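Local coordinates for protein secretin XcpQ (Pseudomonas aeruginosa, PDB 4E9J) that forms the outer-membrane channel of the type II secretion system, exporting proteins such as elastase LasB, here represented by its periplasmic N0, N1 and N2 domains, at residues M77-F82 with Y139-A144; V69-L74 with A143-A148; R32-Q37 with V56-K61; R133-Q138 with A161-V166. All coordinates share one frame; numbering follows the deposited sequence.

Interaction 1 of 4, residues M77-F82 with Y139-A144; sequences MSTHGF and YGHLAA
Thr79 OG1, the hydroxyl nearest to His141, is gripped by hydrogen bonds to Ser75 O, one turn back in its own helix, and to Ser154 OG. The second bond ties the end of helix 66-79 in N0, closed by a Schellman motif, to strand 150-155 of N1, while His141 makes the contact with edge strand 141-145; the pair illustrates how two domains can meet through small polar groups. With CG of His141 anti to its backbone nitrogen (chi1 -177°), the imidazole is brought alongside Ser78 and Thr79, crossing the threonine at a slant. Thr79 OG1 sits close to the root of that side chain, 3.2 Å from His141 CB and 3.5 Å from His141 CG. Further along the ring, Ser78 OG lies 3.7 Å from His141 ND1, a distance of packing. The ring's other nitrogen, NE2, is hydrogen-bonded to Ser75 OG, so Ser75 serves both sides of the contact and helps fix the rotation of the imidazole. Beyond Thr79, Gly81, at positive phi (78°), is the C-prime residue of the Schellman motif, in which Phe82 N bonds to Met77 O at 2.9 Å and Gly81 N to Ser78 O at 3.2 Å.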
loop_
_atom_site.group_PDB
_atom_site.type_symbol
_atom_site.label_atom_id
_atom_site.label_comp_id
_atom_site.label_asym_id
_atom_site.label_seq_id
_atom_site.Cartn_x
_atom_site.Cartn_y
_atom_site.Cartn_z
ATOM N N MET A 77 11.691 -2.859 12.811
ATOM C CA MET A 77 12.663 -3.608 12.004
ATOM C C MET A 77 12.562 -3.159 10.540
ATOM O O MET A 77 13.565 -2.767 9.947
ATOM C CB MET A 77 12.377 -5.118 12.089
ATOM C CG MET A 77 12.815 -5.829 13.391
ATOM S SD MET A 77 14.465 -5.470 14.066
ATOM C CE MET A 77 14.062 -4.281 15.224
ATOM N N SER A 78 11.344 -3.183 9.976
ATOM C CA SER A 78 11.082 -2.722 8.617
ATOM C C SER A 78 11.507 -1.270 8.404
ATOM O O SER A 78 12.115 -0.988 7.372
ATOM C CB SER A 78 9.612 -2.904 8.249
ATOM O OG SER A 78 9.323 -2.347 6.979
ATOM N N THR A 79 11.296 -0.374 9.400
ATOM C CA THR A 79 11.726 1.031 9.278
ATOM C C THR A 79 13.228 1.145 9.006
ATOM O O THR A 79 13.620 1.986 8.213
ATOM C CB THR A 79 11.346 1.862 10.529
ATOM O OG1 THR A 79 9.915 2.000 10.596
ATOM C CG2 THR A 79 11.997 3.285 10.553
ATOM N N HIS A 80 14.048 0.294 9.636
ATOM C CA HIS A 80 15.501 0.355 9.523
ATOM C C HIS A 80 16.098 -0.667 8.544
ATOM O O HIS A 80 17.308 -0.823 8.501
ATOM C CB HIS A 80 16.109 0.250 10.935
ATOM C CG HIS A 80 15.663 1.366 11.817
ATOM N ND1 HIS A 80 16.447 2.498 11.878
ATOM C CD2 HIS A 80 14.522 1.621 12.486
ATOM C CE1 HIS A 80 15.792 3.382 12.589
ATOM N NE2 HIS A 80 14.641 2.929 12.973
ATOM N N GLY A 81 15.260 -1.292 7.729
ATOM C CA GLY A 81 15.702 -2.216 6.693
ATOM C C GLY A 81 16.087 -3.597 7.144
ATOM O O GLY A 81 16.953 -4.211 6.521
ATOM N N PHE A 82 15.413 -4.127 8.183
ATOM C CA PHE A 82 15.654 -5.473 8.688
ATOM C C PHE A 82 14.400 -6.329 8.584
ATOM O O PHE A 82 13.294 -5.792 8.559
ATOM C CB PHE A 82 16.160 -5.426 10.143
ATOM C CG PHE A 82 17.369 -4.530 10.296
ATOM C CD1 PHE A 82 18.562 -4.837 9.667
ATOM C CD2 PHE A 82 17.281 -3.327 10.983
ATOM C CE1 PHE A 82 19.651 -3.966 9.727
ATOM C CE2 PHE A 82 18.372 -2.462 11.053
ATOM C CZ PHE A 82 19.551 -2.785 10.419
ATOM N N TYR A 139 11.536 7.255 2.990
ATOM C CA TYR A 139 12.331 6.554 4.029
ATOM C C TYR A 139 11.466 6.127 5.191
ATOM O O TYR A 139 11.899 5.304 5.984
ATOM C CB TYR A 139 13.467 7.407 4.617
ATOM C CG TYR A 139 13.036 8.658 5.355
ATOM C CD1 TYR A 139 12.709 8.619 6.707
ATOM C CD2 TYR A 139 13.101 9.898 4.745
ATOM C CE1 TYR A 139 12.358 9.779 7.399
ATOM C CE2 TYR A 139 12.749 11.058 5.422
ATOM C CZ TYR A 139 12.386 11.001 6.749
ATOM O OH TYR A 139 12.076 12.184 7.384
ATOM N N GLY A 140 10.305 6.760 5.359
ATOM C CA GLY A 140 9.464 6.489 6.506
ATOM C C GLY A 140 8.678 5.206 6.421
ATOM O O GLY A 140 8.849 4.392 5.518
ATOM N N HIS A 141 7.799 5.037 7.389
ATOM C CA HIS A 141 6.988 3.839 7.517
ATOM C C HIS A 141 5.622 4.228 7.989
ATOM O O HIS A 141 5.482 5.132 8.799
ATOM C CB HIS A 141 7.625 2.891 8.540
ATOM C CG HIS A 141 6.930 1.586 8.725
ATOM N ND1 HIS A 141 7.149 0.521 7.886
ATOM C CD2 HIS A 141 6.044 1.218 9.670
ATOM C CE1 HIS A 141 6.384 -0.462 8.335
ATOM N NE2 HIS A 141 5.721 -0.095 9.423
ATOM N N LEU A 142 4.609 3.533 7.505
ATOM C CA LEU A 142 3.251 3.752 7.962
ATOM C C LEU A 142 2.555 2.407 7.967
ATOM O O LEU A 142 2.554 1.734 6.952
ATOM C CB LEU A 142 2.514 4.780 7.088
ATOM C CG LEU A 142 1.052 5.057 7.449
ATOM C CD1 LEU A 142 0.928 5.665 8.843
ATOM C CD2 LEU A 142 0.418 6.011 6.420
ATOM N N ALA A 143 2.025 1.995 9.130
ATOM C CA ALA A 143 1.306 0.727 9.289
ATOM C C ALA A 143 0.109 0.918 10.211
ATOM O O ALA A 143 0.153 1.760 11.101
ATOM C CB ALA A 143 2.228 -0.338 9.868
ATOM N N ALA A 144 -0.952 0.121 10.001
ATOM C CA ALA A 144 -2.143 0.125 10.844
ATOM C C ALA A 144 -2.035 -0.939 11.934
ATOM O O ALA A 144 -1.453 -2.006 11.707
ATOM C CB ALA A 144 -3.383 -0.152 10.005
#

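Interaction 2 of 4, residues V69-L74 with A143-A148; sequences VYQLFL and AAVPSA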
loop_
_atom_site.group_PDB
_atom_site.type_symbol
_atom_site.label_atom_id
_atom_site.label_comp_id
_atom_site.label_asym_id
_atom_site.label_seq_id
_atom_site.Cartn_x
_atom_site.Cartn_y
_atom_site.Cartn_z
ATOM N N VAL A 69 2.633 -5.309 20.613
ATOM C CA VAL A 69 4.061 -5.014 20.839
ATOM C C VAL A 69 4.875 -5.697 19.725
ATOM O O VAL A 69 5.833 -5.117 19.212
ATOM C CB VAL A 69 4.531 -5.458 22.255
ATOM C CG1 VAL A 69 6.066 -5.461 22.374
ATOM C CG2 VAL A 69 3.902 -4.575 23.338
ATOM N N TYR A 70 4.478 -6.923 19.345
ATOM C CA TYR A 70 5.143 -7.648 18.274
ATOM C C TYR A 70 4.946 -6.932 16.923
ATOM O O TYR A 70 5.901 -6.828 16.157
ATOM C CB TYR A 70 4.665 -9.100 18.210
ATOM C CG TYR A 70 5.592 -9.952 17.372
ATOM C CD1 TYR A 70 6.825 -10.375 17.867
ATOM C CD2 TYR A 70 5.284 -10.259 16.053
ATOM C CE1 TYR A 70 7.702 -11.135 17.086
ATOM C CE2 TYR A 70 6.148 -11.027 15.268
ATOM C CZ TYR A 70 7.366 -11.446 15.786
ATOM O OH TYR A 70 8.256 -12.182 15.034
ATOM N N GLN A 71 3.743 -6.376 16.660
ATOM C CA GLN A 71 3.509 -5.595 15.433
ATOM C C GLN A 71 4.425 -4.349 15.420
ATOM O O GLN A 71 5.020 -4.024 14.388
ATOM C CB GLN A 71 2.037 -5.137 15.312
ATOM C CG GLN A 71 1.035 -6.243 15.007
ATOM C CD GLN A 71 -0.367 -5.667 15.021
ATOM O OE1 GLN A 71 -0.708 -4.786 14.217
ATOM N NE2 GLN A 71 -1.199 -6.096 15.962
ATOM N N LEU A 72 4.551 -3.660 16.569
ATOM C CA LEU A 72 5.422 -2.495 16.689
ATOM C C LEU A 72 6.897 -2.898 16.412
ATOM O O LEU A 72 7.598 -2.199 15.687
ATOM C CB LEU A 72 5.257 -1.847 18.058
ATOM C CG LEU A 72 6.239 -0.738 18.431
ATOM C CD1 LEU A 72 6.115 0.431 17.469
ATOM C CD2 LEU A 72 6.006 -0.279 19.868
ATOM N N PHE A 73 7.332 -4.040 16.946
ATOM C CA PHE A 73 8.673 -4.598 16.684
ATOM C C PHE A 73 8.915 -4.771 15.184
ATOM O O PHE A 73 9.945 -4.342 14.684
ATOM C CB PHE A 73 8.839 -5.944 17.410
ATOM C CG PHE A 73 9.958 -6.833 16.918
ATOM C CD1 PHE A 73 11.286 -6.490 17.134
ATOM C CD2 PHE A 73 9.683 -8.056 16.330
ATOM C CE1 PHE A 73 12.322 -7.357 16.763
ATOM C CE2 PHE A 73 10.721 -8.908 15.933
ATOM C CZ PHE A 73 12.036 -8.541 16.133
ATOM N N LEU A 74 7.943 -5.365 14.459
ATOM C CA LEU A 74 8.081 -5.574 13.001
ATOM C C LEU A 74 8.172 -4.259 12.240
ATOM O O LEU A 74 8.945 -4.161 11.292
ATOM C CB LEU A 74 6.925 -6.418 12.469
ATOM C CG LEU A 74 6.818 -7.852 12.993
ATOM C CD1 LEU A 74 5.634 -8.564 12.348
ATOM C CD2 LEU A 74 8.090 -8.612 12.787
ATOM N N ALA A 143 2.025 1.995 9.130
ATOM C CA ALA A 143 1.306 0.727 9.289
ATOM C C ALA A 143 0.109 0.918 10.211
ATOM O O ALA A 143 0.153 1.760 11.101
ATOM C CB ALA A 143 2.228 -0.338 9.868
ATOM N N ALA A 144 -0.952 0.121 10.001
ATOM C CA ALA A 144 -2.143 0.125 10.844
ATOM C C ALA A 144 -2.035 -0.939 11.934
ATOM O O ALA A 144 -1.453 -2.006 11.707
ATOM C CB ALA A 144 -3.383 -0.152 10.005
ATOM N N VAL A 145 -2.610 -0.653 13.108
ATOM C CA VAL A 145 -2.742 -1.593 14.236
ATOM C C VAL A 145 -4.254 -1.579 14.534
ATOM O O VAL A 145 -4.708 -0.850 15.421
ATOM C CB VAL A 145 -1.891 -1.209 15.473
ATOM C CG1 VAL A 145 -2.006 -2.273 16.566
ATOM C CG2 VAL A 145 -0.434 -1.009 15.089
ATOM N N PRO A 146 -5.059 -2.278 13.708
ATOM C CA PRO A 146 -6.527 -2.206 13.876
ATOM C C PRO A 146 -7.099 -2.616 15.234
ATOM O O PRO A 146 -8.090 -2.024 15.634
ATOM C CB PRO A 146 -7.081 -3.076 12.743
ATOM C CG PRO A 146 -5.957 -3.458 11.906
ATOM C CD PRO A 146 -4.677 -3.125 12.558
ATOM N N SER A 147 -6.449 -3.541 15.969
ATOM C CA SER A 147 -6.928 -3.971 17.286
ATOM C C SER A 147 -6.837 -2.880 18.356
ATOM O O SER A 147 -7.622 -2.902 19.306
ATOM C CB SER A 147 -6.217 -5.247 17.734
ATOM O OG SER A 147 -4.800 -5.171 17.653
ATOM N N ALA A 148 -5.898 -1.921 18.206
ATOM C CA ALA A 148 -5.745 -0.790 19.125
ATOM C C ALA A 148 -6.272 0.512 18.491
ATOM O O ALA A 148 -6.217 1.559 19.132
ATOM C CB ALA A 148 -4.283 -0.623 19.489
HETATM O O HOH W 1 -3.817 -4.981 15.238
HETATM O O HOH W 2 0.604 -3.678 12.292
#
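Gln71 and Val145 face each other across the boundary between N0 and N1, where helix 66-79 runs past the end of strand 141-145, and the two protein surfaces meet partly directly and partly through water. The direct, van der Waals component is amide against methyl. Gln71 carries CG anti to its carbonyl carbon (chi1 -71°) and stretches out beyond it, which delivers the terminal amide slantwise to the valine; Gln71 OE1 comes to 3.7 Å from Val145 CG1, and NE2 of the same amide lies 4.0 Å from that methyl.

The water-mediated component is richer and uses both ends of the amide. On the acceptor side, water 2 donates to Gln71 OE1 at 2.6 Å and to Ala144 O at 2.7 Å, tying the side chain to the strand backbone. On the donor side, Gln71 NE2 gives a hydrogen to water 1 at 2.9 Å, and this water in turn donates to Ser147 OG at 2.6 Å. That hydroxyl is also hydrogen-bonded to Glu68 OE2, one helical turn before Gln71, so the helix holds Ser147 both directly and through solvent.

The two bridges are consistent with the modelled orientation of the amide, and they make this domain junction a hydrated one, in which the polar links from Gln71 to strand 141-145 and the turn after it pass through solvent.

Interaction 3 of 4, residues R32-Q37 with V56-K61; sequences REFIDQ and VSVVSK
The helix-to-sheet core of the N0 domain is the setting in which Phe34, on helix 31-42, meets Val56 and Val58 of strand 55-61, all three of them buried. Phe34 has CG anti to its backbone nitrogen (chi1 176°), which throws the ring off the helix toward the sheet. Val58 receives it: its CG2 lies over one face of the ring, 4.2 Å from the centroid and 21° off the ring normal, a CH-pi contact displaced somewhat toward the rim. The second methyl of this valine reaches the periphery, with Val58 CG1 3.8 Å from Phe34 CE1, and the two side chains cross at about a right angle. Val56 serves the base of the same side chain, its CG2 being 3.9 Å from Phe34 CB and lying obliquely to the ring.

The alternation of a beta strand explains the pairing, for Val56 and Val58, two residues apart, both direct their side chains at the helix, while Ser57 between them bonds through OG to Asp28 N of the adjacent strand 21-30. The wider fold is the N0 layering of two helices lodged between two sheets. Phe34 addresses the larger sheet, which contains strand 55-61, whereas its neighbour Ile35 packs on Phe46 and Val48 of the three-stranded sheet. Helix 66-79 packs against the same Phe34-Val58 pair: Val76 touches both residues, and Leu72 also leans on Val58.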
loop_
_atom_site.group_PDB
_atom_site.type_symbol
_atom_site.label_atom_id
_atom_site.label_comp_id
_atom_site.label_asym_id
_atom_site.label_seq_id
_atom_site.Cartn_x
_atom_site.Cartn_y
_atom_site.Cartn_z
ATOM N N ARG A 32 19.858 -2.947 18.960
ATOM C CA ARG A 32 20.081 -4.196 19.688
ATOM C C ARG A 32 19.476 -4.204 21.098
ATOM O O ARG A 32 19.060 -5.267 21.563
ATOM C CB ARG A 32 21.556 -4.566 19.670
ATOM C CG ARG A 32 22.006 -4.912 18.244
ATOM C CD ARG A 32 23.497 -4.719 18.060
ATOM N NE ARG A 32 23.972 -5.117 16.735
ATOM C CZ ARG A 32 24.224 -6.357 16.341
ATOM N NH1 ARG A 32 24.016 -7.379 17.162
ATOM N NH2 ARG A 32 24.662 -6.590 15.111
ATOM N N GLU A 33 19.375 -3.030 21.748
ATOM C CA GLU A 33 18.707 -2.900 23.041
ATOM C C GLU A 33 17.214 -3.064 22.830
ATOM O O GLU A 33 16.567 -3.809 23.565
ATOM C CB GLU A 33 19.004 -1.534 23.706
ATOM C CG GLU A 33 18.204 -1.318 24.982
ATOM C CD GLU A 33 18.680 -0.167 25.848
ATOM O OE1 GLU A 33 19.905 -0.092 26.092
ATOM O OE2 GLU A 33 17.841 0.654 26.284
ATOM N N PHE A 34 16.670 -2.408 21.800
ATOM C CA PHE A 34 15.246 -2.556 21.498
ATOM C C PHE A 34 14.883 -4.027 21.233
ATOM O O PHE A 34 13.869 -4.493 21.739
ATOM C CB PHE A 34 14.843 -1.653 20.332
ATOM C CG PHE A 34 13.405 -1.843 19.909
ATOM C CD1 PHE A 34 12.360 -1.429 20.732
ATOM C CD2 PHE A 34 13.095 -2.492 18.723
ATOM C CE1 PHE A 34 11.027 -1.629 20.349
ATOM C CE2 PHE A 34 11.772 -2.708 18.352
ATOM C CZ PHE A 34 10.744 -2.261 19.155
ATOM N N ILE A 35 15.732 -4.760 20.507
ATOM C CA ILE A 35 15.507 -6.197 20.224
ATOM C C ILE A 35 15.485 -7.019 21.525
ATOM O O ILE A 35 14.601 -7.860 21.704
ATOM C CB ILE A 35 16.565 -6.724 19.215
ATOM C CG1 ILE A 35 16.336 -6.085 17.821
ATOM C CG2 ILE A 35 16.527 -8.252 19.124
ATOM C CD1 ILE A 35 17.641 -6.078 16.877
ATOM N N ASP A 36 16.462 -6.769 22.421
ATOM C CA ASP A 36 16.541 -7.429 23.737
ATOM C C ASP A 36 15.292 -7.144 24.571
ATOM O O ASP A 36 14.764 -8.062 25.199
ATOM C CB ASP A 36 17.771 -6.948 24.531
ATOM C CG ASP A 36 19.105 -7.466 24.054
ATOM O OD1 ASP A 36 19.126 -8.498 23.350
ATOM O OD2 ASP A 36 20.141 -6.886 24.451
ATOM N N GLN A 37 14.808 -5.898 24.570
ATOM C CA GLN A 37 13.581 -5.576 25.312
ATOM C C GLN A 37 12.386 -6.339 24.739
ATOM O O GLN A 37 11.539 -6.804 25.499
ATOM C CB GLN A 37 13.292 -4.068 25.273
ATOM C CG GLN A 37 14.223 -3.213 26.124
ATOM C CD GLN A 37 14.205 -3.541 27.597
ATOM O OE1 GLN A 37 15.261 -3.675 28.216
ATOM N NE2 GLN A 37 13.021 -3.682 28.209
ATOM N N VAL A 56 17.575 3.821 17.448
ATOM C CA VAL A 56 16.122 3.898 17.358
ATOM C C VAL A 56 15.509 4.670 18.503
ATOM O O VAL A 56 16.043 4.703 19.622
ATOM C CB VAL A 56 15.482 2.492 17.215
ATOM C CG1 VAL A 56 16.112 1.740 16.039
ATOM C CG2 VAL A 56 15.581 1.676 18.499
ATOM N N SER A 57 14.379 5.308 18.199
ATOM C CA SER A 57 13.523 5.957 19.173
ATOM C C SER A 57 12.135 5.333 18.933
ATOM O O SER A 57 11.641 5.345 17.803
ATOM C CB SER A 57 13.521 7.473 18.997
ATOM O OG SER A 57 14.816 8.016 19.213
ATOM N N VAL A 58 11.558 4.708 19.966
ATOM C CA VAL A 58 10.291 3.988 19.877
ATOM C C VAL A 58 9.398 4.479 20.981
ATOM O O VAL A 58 9.774 4.404 22.152
ATOM C CB VAL A 58 10.527 2.472 19.971
ATOM C CG1 VAL A 58 9.225 1.701 19.767
ATOM C CG2 VAL A 58 11.582 2.038 18.969
ATOM N N VAL A 59 8.204 4.948 20.611
ATOM C CA VAL A 59 7.280 5.584 21.541
ATOM C C VAL A 59 5.850 5.131 21.345
ATOM O O VAL A 59 5.357 5.136 20.222
ATOM C CB VAL A 59 7.401 7.116 21.366
ATOM C CG1 VAL A 59 6.384 7.878 22.217
ATOM C CG2 VAL A 59 8.819 7.590 21.650
ATOM N N SER A 60 5.197 4.710 22.448
ATOM C CA SER A 60 3.777 4.395 22.474
ATOM C C SER A 60 3.236 4.844 23.821
ATOM O O SER A 60 3.618 4.271 24.843
ATOM C CB SER A 60 3.524 2.907 22.261
ATOM O OG SER A 60 2.140 2.605 22.156
ATOM N N LYS A 61 2.412 5.905 23.818
ATOM C CA LYS A 61 1.726 6.406 25.006
ATOM C C LYS A 61 0.442 5.558 25.192
ATOM O O LYS A 61 -0.030 5.399 26.317
ATOM C CB LYS A 61 1.409 7.915 24.888
#

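Interaction 4 of 4, residues R133-Q138 with A161-V166; sequences RPLVPQ and ARIEDV
Leu135 and Ile163 form the closer-knit half of this contact inside N1, in which the loop after helix 125-132 is laid against helix 157-171. Ile163 is buried and gathers most of the touches. Its CG1, anti to the carbonyl carbon (chi1 -65°), lies 4.0 Å from Leu135 CB, while its terminal methyl CD1 runs on to 3.8 Å from Leu135 O. Thus one isoleucine arm packs along both the root of the leucine and its backbone carbonyl. Val136 adds a light touch to this inner part, with its CG2 4.4 Å from Ile163 CD1. The loop begins with a short 3-10 turn at 133-135, closed by the bond from Val136 N to Arg133 O at 3.0 Å.

The outer half rests on one pair of partly exposed side chains. Here Leu135 and Val166 meet tip to tip, Leu135 CD1 being 3.9 Å from Val166 CG1, one helical turn beyond Ile163.

The order of elements in N1, beta-alpha-beta-beta-alpha, is that of the KH-like fold of secretin N domains, and this contact joins the loop that follows its first helix to its second helix. Ile163 also rests on Ile153 and Asp155 of strand 150-155; Glu164 on the same helix makes a salt bridge with Arg116 of strand 114-119; and from the loop, Pro134 touches Ile213 and Asp215 of strand 211-215 in N2.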
loop_
_atom_site.group_PDB
_atom_site.type_symbol
_atom_site.label_atom_id
_atom_site.label_comp_id
_atom_site.label_asym_id
_atom_site.label_seq_id
_atom_site.Cartn_x
_atom_site.Cartn_y
_atom_site.Cartn_z
ATOM N N ARG A 133 -0.900 9.170 3.983
ATOM C CA ARG A 133 0.230 8.660 3.198
ATOM C C ARG A 133 0.970 9.760 2.393
ATOM O O ARG A 133 2.203 9.761 2.458
ATOM C CB ARG A 133 -0.145 7.474 2.294
ATOM C CG ARG A 133 1.016 6.498 2.138
ATOM C CD ARG A 133 0.697 5.341 1.220
ATOM N NE ARG A 133 -0.194 4.345 1.813
ATOM C CZ ARG A 133 0.161 3.408 2.693
ATOM N NH1 ARG A 133 1.413 3.340 3.141
ATOM N NH2 ARG A 133 -0.738 2.542 3.146
ATOM N N PRO A 134 0.331 10.795 1.786
ATOM C CA PRO A 134 1.146 11.837 1.114
ATOM C C PRO A 134 2.145 12.553 2.022
ATOM O O PRO A 134 3.058 13.226 1.532
ATOM C CB PRO A 134 0.111 12.844 0.575
ATOM C CG PRO A 134 -1.195 12.247 0.745
ATOM C CD PRO A 134 -1.122 11.050 1.617
ATOM N N LEU A 135 1.965 12.427 3.338
ATOM C CA LEU A 135 2.810 13.102 4.288
ATOM C C LEU A 135 3.947 12.241 4.787
ATOM O O LEU A 135 4.822 12.784 5.444
ATOM C CB LEU A 135 1.968 13.554 5.471
ATOM C CG LEU A 135 0.727 14.384 5.121
ATOM C CD1 LEU A 135 -0.108 14.616 6.346
ATOM C CD2 LEU A 135 1.116 15.702 4.493
ATOM N N VAL A 136 3.930 10.922 4.550
ATOM C CA VAL A 136 5.001 10.060 5.023
ATOM C C VAL A 136 6.037 9.959 3.906
ATOM O O VAL A 136 5.710 9.493 2.819
ATOM C CB VAL A 136 4.468 8.680 5.476
ATOM C CG1 VAL A 136 5.616 7.786 5.955
ATOM C CG2 VAL A 136 3.411 8.853 6.566
ATOM N N PRO A 137 7.285 10.396 4.141
ATOM C CA PRO A 137 8.305 10.284 3.093
ATOM C C PRO A 137 8.696 8.837 2.807
ATOM O O PRO A 137 8.415 7.945 3.613
ATOM C CB PRO A 137 9.476 11.121 3.644
ATOM C CG PRO A 137 9.276 11.188 5.073
ATOM C CD PRO A 137 7.847 10.963 5.382
ATOM N N GLN A 138 9.352 8.616 1.656
ATOM C CA GLN A 138 9.776 7.275 1.209
ATOM C C GLN A 138 10.696 6.554 2.194
ATOM O O GLN A 138 10.599 5.337 2.273
ATOM C CB GLN A 138 10.404 7.305 -0.202
ATOM N N ALA A 161 5.099 14.946 14.912
ATOM C CA ALA A 161 4.223 15.892 15.619
ATOM C C ALA A 161 3.276 16.590 14.643
ATOM O O ALA A 161 2.100 16.769 14.961
ATOM C CB ALA A 161 5.066 16.926 16.383
ATOM N N ARG A 162 3.791 16.970 13.448
ATOM C CA ARG A 162 2.986 17.637 12.418
ATOM C C ARG A 162 1.907 16.694 11.902
ATOM O O ARG A 162 0.754 17.112 11.784
ATOM C CB ARG A 162 3.860 18.152 11.258
ATOM N N ILE A 163 2.255 15.406 11.659
ATOM C CA ILE A 163 1.275 14.411 11.192
ATOM C C ILE A 163 0.237 14.126 12.288
ATOM O O ILE A 163 -0.940 13.942 11.984
ATOM C CB ILE A 163 1.975 13.135 10.654
ATOM C CG1 ILE A 163 2.786 13.458 9.395
ATOM C CG2 ILE A 163 0.945 12.001 10.353
ATOM C CD1 ILE A 163 3.836 12.435 9.060
ATOM N N GLU A 164 0.664 14.067 13.546
ATOM C CA GLU A 164 -0.269 13.863 14.658
ATOM C C GLU A 164 -1.370 14.974 14.706
ATOM O O GLU A 164 -2.519 14.649 15.005
ATOM C CB GLU A 164 0.495 13.721 15.987
ATOM C CG GLU A 164 -0.354 13.225 17.149
ATOM C CD GLU A 164 0.375 12.446 18.230
ATOM O OE1 GLU A 164 1.626 12.470 18.260
ATOM O OE2 GLU A 164 -0.319 11.813 19.059
ATOM N N ASP A 165 -1.044 16.254 14.382
ATOM C CA ASP A 165 -2.056 17.333 14.311
ATOM C C ASP A 165 -3.020 17.122 13.147
ATOM O O ASP A 165 -4.193 17.445 13.289
ATOM C CB ASP A 165 -1.413 18.722 14.180
ATOM N N VAL A 166 -2.538 16.592 12.006
ATOM C CA VAL A 166 -3.367 16.340 10.816
ATOM C C VAL A 166 -4.355 15.224 11.137
ATOM O O VAL A 166 -5.531 15.332 10.803
ATOM C CB VAL A 166 -2.496 16.024 9.566
ATOM C CG1 VAL A 166 -3.344 15.526 8.391
ATOM C CG2 VAL A 166 -1.687 17.247 9.154
#

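Along the chain, interaction 3 comes first and is complete before interactions 1 and 2 begin; interaction 4 alternates with both of these. Interactions 1 and 2, with centres about 12 Å apart, both set helix 66-79 of N0 against strand 141-145 of N1. Interaction 3 lies within N0, its centre about 14 Å from each of theirs, and reaches them by packing: Met77 touches Phe34 and Ile35, and Leu72 touches Val58. Interaction 4 lies within N1, where Val136 and Arg133 pack on Leu142 of strand 141-145; its centre is about 21 Å from that of interaction 3. Helix 66-79 and strand 141-145 thus form the N0-N1 boundary between a contact inside N0 and one inside N1.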